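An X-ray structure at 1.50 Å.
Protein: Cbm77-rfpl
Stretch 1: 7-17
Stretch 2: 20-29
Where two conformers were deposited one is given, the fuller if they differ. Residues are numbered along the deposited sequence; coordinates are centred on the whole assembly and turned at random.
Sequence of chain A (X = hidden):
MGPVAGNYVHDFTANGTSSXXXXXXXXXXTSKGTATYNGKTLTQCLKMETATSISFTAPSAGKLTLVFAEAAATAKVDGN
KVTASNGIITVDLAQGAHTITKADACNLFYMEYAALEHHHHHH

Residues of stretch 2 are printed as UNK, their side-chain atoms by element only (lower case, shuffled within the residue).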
# COMPACT_ATOMS: atom_id res chain seq x y z
N ASN A 7 12.78 5.48 -1.24
CA ASN A 7 11.33 5.55 -1.15
C ASN A 7 10.82 4.80 -2.38
O ASN A 7 11.03 5.29 -3.53
CB ASN A 7 10.87 6.98 -1.16
CG ASN A 7 11.34 7.73 0.02
OD1 ASN A 7 10.79 7.56 1.12
ND2 ASN A 7 12.43 8.49 -0.13
N TYR A 8 10.18 3.65 -2.17
CA TYR A 8 9.69 2.78 -3.24
C TYR A 8 8.20 2.98 -3.31
O TYR A 8 7.46 2.61 -2.39
CB TYR A 8 10.06 1.33 -2.97
CG TYR A 8 11.55 1.15 -2.75
CD1 TYR A 8 12.14 1.32 -1.48
CD2 TYR A 8 12.40 0.85 -3.83
CE1 TYR A 8 13.51 1.16 -1.30
CE2 TYR A 8 13.76 0.68 -3.65
CZ TYR A 8 14.32 0.83 -2.38
OH TYR A 8 15.67 0.68 -2.15
N VAL A 9 7.74 3.59 -4.41
CA VAL A 9 6.41 4.13 -4.54
C VAL A 9 5.63 3.37 -5.60
O VAL A 9 6.21 2.99 -6.64
CB VAL A 9 6.51 5.61 -4.93
CG1 VAL A 9 5.13 6.22 -5.14
CG2 VAL A 9 7.29 6.37 -3.87
N HIS A 10 4.33 3.19 -5.38
CA HIS A 10 3.46 2.66 -6.40
C HIS A 10 2.15 3.42 -6.42
O HIS A 10 1.41 3.42 -5.43
CB HIS A 10 3.17 1.18 -6.23
CG HIS A 10 2.43 0.62 -7.40
ND1 HIS A 10 3.03 0.45 -8.64
CD2 HIS A 10 1.13 0.33 -7.57
CE1 HIS A 10 2.12 0.05 -9.50
NE2 HIS A 10 0.96 -0.03 -8.89
N ASP A 11 1.86 4.03 -7.59
CA ASP A 11 0.66 4.78 -7.84
C ASP A 11 -0.21 3.91 -8.73
O ASP A 11 0.16 3.59 -9.91
CB ASP A 11 1.07 6.11 -8.52
CG ASP A 11 -0.06 6.96 -8.97
OD1 ASP A 11 -1.19 6.49 -9.13
OD2 ASP A 11 0.21 8.18 -9.25
N PHE A 12 -1.34 3.42 -8.18
CA PHE A 12 -2.21 2.54 -8.94
C PHE A 12 -2.94 3.17 -10.13
O PHE A 12 -3.38 2.45 -11.02
CB PHE A 12 -3.23 1.83 -8.00
CG PHE A 12 -2.60 0.78 -7.14
CD1 PHE A 12 -2.40 -0.53 -7.58
CD2 PHE A 12 -2.18 1.11 -5.86
CE1 PHE A 12 -1.80 -1.47 -6.73
CE2 PHE A 12 -1.60 0.18 -5.05
CZ PHE A 12 -1.40 -1.10 -5.48
N THR A 13 -3.09 4.49 -10.10
CA THR A 13 -3.66 5.21 -11.25
C THR A 13 -2.66 5.29 -12.40
O THR A 13 -2.99 4.94 -13.51
CB THR A 13 -4.17 6.62 -10.84
OG1 THR A 13 -5.15 6.51 -9.78
CG2 THR A 13 -4.81 7.29 -12.01
N ALA A 14 -1.43 5.70 -12.11
CA ALA A 14 -0.43 5.86 -13.17
C ALA A 14 0.06 4.54 -13.73
O ALA A 14 0.33 4.46 -14.93
CB ALA A 14 0.75 6.66 -12.67
N ASN A 15 0.16 3.52 -12.87
CA ASN A 15 0.91 2.31 -13.21
C ASN A 15 0.16 1.01 -12.99
O ASN A 15 0.72 -0.07 -13.16
CB ASN A 15 2.27 2.27 -12.51
CG ASN A 15 3.21 3.39 -12.97
OD1 ASN A 15 3.57 4.28 -12.21
ND2 ASN A 15 3.55 3.37 -14.24
N GLY A 16 -1.12 1.08 -12.63
CA GLY A 16 -1.92 -0.16 -12.57
C GLY A 16 -1.32 -1.14 -11.58
O GLY A 16 -1.05 -0.76 -10.43
N THR A 17 -1.09 -2.36 -12.04
CA THR A 17 -0.43 -3.39 -11.22
C THR A 17 1.04 -3.60 -11.55
O THR A 17 1.65 -4.55 -11.06
CB THR A 17 -1.19 -4.74 -11.33
OG1 THR A 17 -1.13 -5.19 -12.69
CG2 THR A 17 -2.60 -4.62 -10.89
N UNK A 20 8.44 -3.22 -10.39
CA UNK A 20 9.57 -4.13 -10.17
C UNK A 20 9.74 -4.44 -8.68
O UNK A 20 10.14 -5.53 -8.34
o UNK A 20 11.07 -2.25 -10.38
c UNK A 20 10.88 -3.59 -10.76
N UNK A 21 9.40 -3.50 -7.81
CA UNK A 21 9.61 -3.64 -6.37
C UNK A 21 8.45 -4.45 -5.73
O UNK A 21 8.71 -5.35 -4.90
c UNK A 21 10.04 -2.33 -4.23
c UNK A 21 10.63 -2.34 -1.53
c UNK A 21 11.66 -2.45 -2.46
c UNK A 21 9.74 -2.27 -5.71
c UNK A 21 11.35 -2.43 -3.80
c UNK A 21 9.02 -2.20 -3.30
c UNK A 21 9.32 -2.21 -1.94
N UNK A 22 7.22 -4.11 -6.07
CA UNK A 22 6.04 -4.79 -5.57
C UNK A 22 5.58 -5.85 -6.54
O UNK A 22 5.53 -5.61 -7.73
c UNK A 22 5.49 -1.88 -2.05
c UNK A 22 5.97 -0.42 -3.87
c UNK A 22 5.88 -0.64 -2.50
c UNK A 22 5.68 -1.42 -4.76
c UNK A 22 4.93 -3.83 -5.29
o UNK A 22 6.14 0.35 -1.60
c UNK A 22 5.26 -2.70 -4.32
c UNK A 22 5.19 -2.89 -2.94
N UNK A 23 5.25 -7.02 -6.03
CA UNK A 23 4.59 -8.05 -6.82
C UNK A 23 3.12 -8.02 -6.46
O UNK A 23 2.74 -8.40 -5.34
c UNK A 23 5.21 -9.42 -6.59
c UNK A 23 4.50 -10.47 -7.37
o UNK A 23 6.60 -9.37 -6.96
N UNK A 24 2.30 -7.51 -7.38
CA UNK A 24 0.89 -7.23 -7.12
C UNK A 24 0.03 -8.24 -7.81
O UNK A 24 0.06 -8.38 -9.04
c UNK A 24 0.55 -5.77 -7.63
c UNK A 24 1.52 -3.40 -7.60
c UNK A 24 -0.92 -5.45 -7.38
c UNK A 24 1.44 -4.74 -6.92
N UNK A 25 -0.78 -8.97 -7.02
CA UNK A 25 -1.78 -9.89 -7.50
C UNK A 25 -3.16 -9.39 -7.12
O UNK A 25 -3.55 -9.39 -5.94
c UNK A 25 -1.55 -11.26 -6.94
N UNK A 26 -3.89 -8.88 -8.09
CA UNK A 26 -5.23 -8.39 -7.85
C UNK A 26 -5.76 -7.58 -9.02
O UNK A 26 -5.14 -7.57 -10.12
N UNK A 27 -6.88 -6.92 -8.77
CA UNK A 27 -7.74 -6.34 -9.77
C UNK A 27 -8.02 -4.88 -9.52
O UNK A 27 -8.26 -4.44 -8.38
c UNK A 27 -8.82 -8.57 -9.98
c UNK A 27 -9.07 -7.12 -9.78
n UNK A 27 -9.24 -9.38 -9.03
o UNK A 27 -8.20 -8.96 -10.97
N UNK A 28 -7.92 -4.13 -10.62
CA UNK A 28 -8.11 -2.70 -10.59
C UNK A 28 -9.56 -2.26 -10.76
O UNK A 28 -10.35 -2.96 -11.40
c UNK A 28 -5.15 -1.62 -10.42
c UNK A 28 -5.75 -2.35 -11.61
c UNK A 28 -7.25 -2.04 -11.69
c UNK A 28 -5.03 -1.97 -12.91
N UNK A 29 -9.88 -1.08 -10.22
CA UNK A 29 -11.22 -0.51 -10.42
C UNK A 29 -11.16 1.03 -10.44
O UNK A 29 -10.29 1.61 -9.82
c UNK A 29 -12.18 -1.00 -9.32
o UNK A 29 -13.45 -0.44 -9.44
O HOH W 1 3.46 -6.30 -9.70

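Position 20 carries one carbon followed by one oxygen and lies out of reach of stretch 1; two atoms ending in a hydroxyl make it Ser20.

Position 21 has one carbon leading to a six-carbon ring without a heteroatom, and that ring is stacked on the ring of Tyr8, which identifies Phe21. The stack is offset: the centroids are 4.2 Å apart, the planes meet at 10°, and Tyr8 CD2 lies 3.4 Å from Phe21 CD1. The offset also brings Tyr8 CB over the Phe21 face, 3.7 Å from the ring centroid and 10° off its normal, a CH-pi contact.

Position 22 again shows one carbon and a six-carbon ring, but this ring bears an oxygen, which reaches Tyr8 O, so it is Tyr22. The hydroxyl donates to the backbone: Tyr22 OH to Tyr8 O is 2.7 Å, with the acceptor near the ring plane. Farther back, Tyr22 CD2 packs 3.9 Å from His10 CB.

Position 23 has a first carbon carrying one oxygen and one carbon, and points away from stretch 1. That fork defines Thr23.

Position 24 has four carbons, forked at the first, with one arm two carbons long whose end lies over the His10 ring: Ile24. The end of that arm is a meeting point. Ile24 CD1 sits 3.8 Å from the His10 ring centroid, 17° off the normal, and also lies 3.9 Å from Phe12 CE1 and 3.6 Å from Thr17 O.

Position 25 has a single carbon directed away, hence Ala25. Position 26 has no side-chain atom and is Gly26; at phi 167° and psi -169°, a CB would jam against the preceding carbonyl oxygen.

Position 27 has two carbons, the second carrying one oxygen and one nitrogen, and points away. This amide is Asn27.

Position 28 has four carbons forked at the second, the tips of the fork lying near Gly16 CA and Phe12 CD1: Leu28. Its CD1 is 3.6 Å from Gly16 CA, where an ideal CB would come tightly within 3.4 Å of Leu28 CD1; its CD2 is 4.1 Å from Phe12 CD1.

Position 29, one carbon then one oxygen and out of reach, is Ser29.

The contact buries 561 Å² in total and is chiefly side-chain packing, with one direct hydrogen bond, from Tyr22. His10 NE2 donates to Gly16 O at 2.6 Å, tying strand to turn while the imidazole face receives Ile24. Water 1 adds a polar bridge, donating to Thr17 O and Tyr22 O and accepting from Ile24 N, with its oxygen 2.9 Å from each.

Stretch 2, residues 20-29: SFYTIAGNLS
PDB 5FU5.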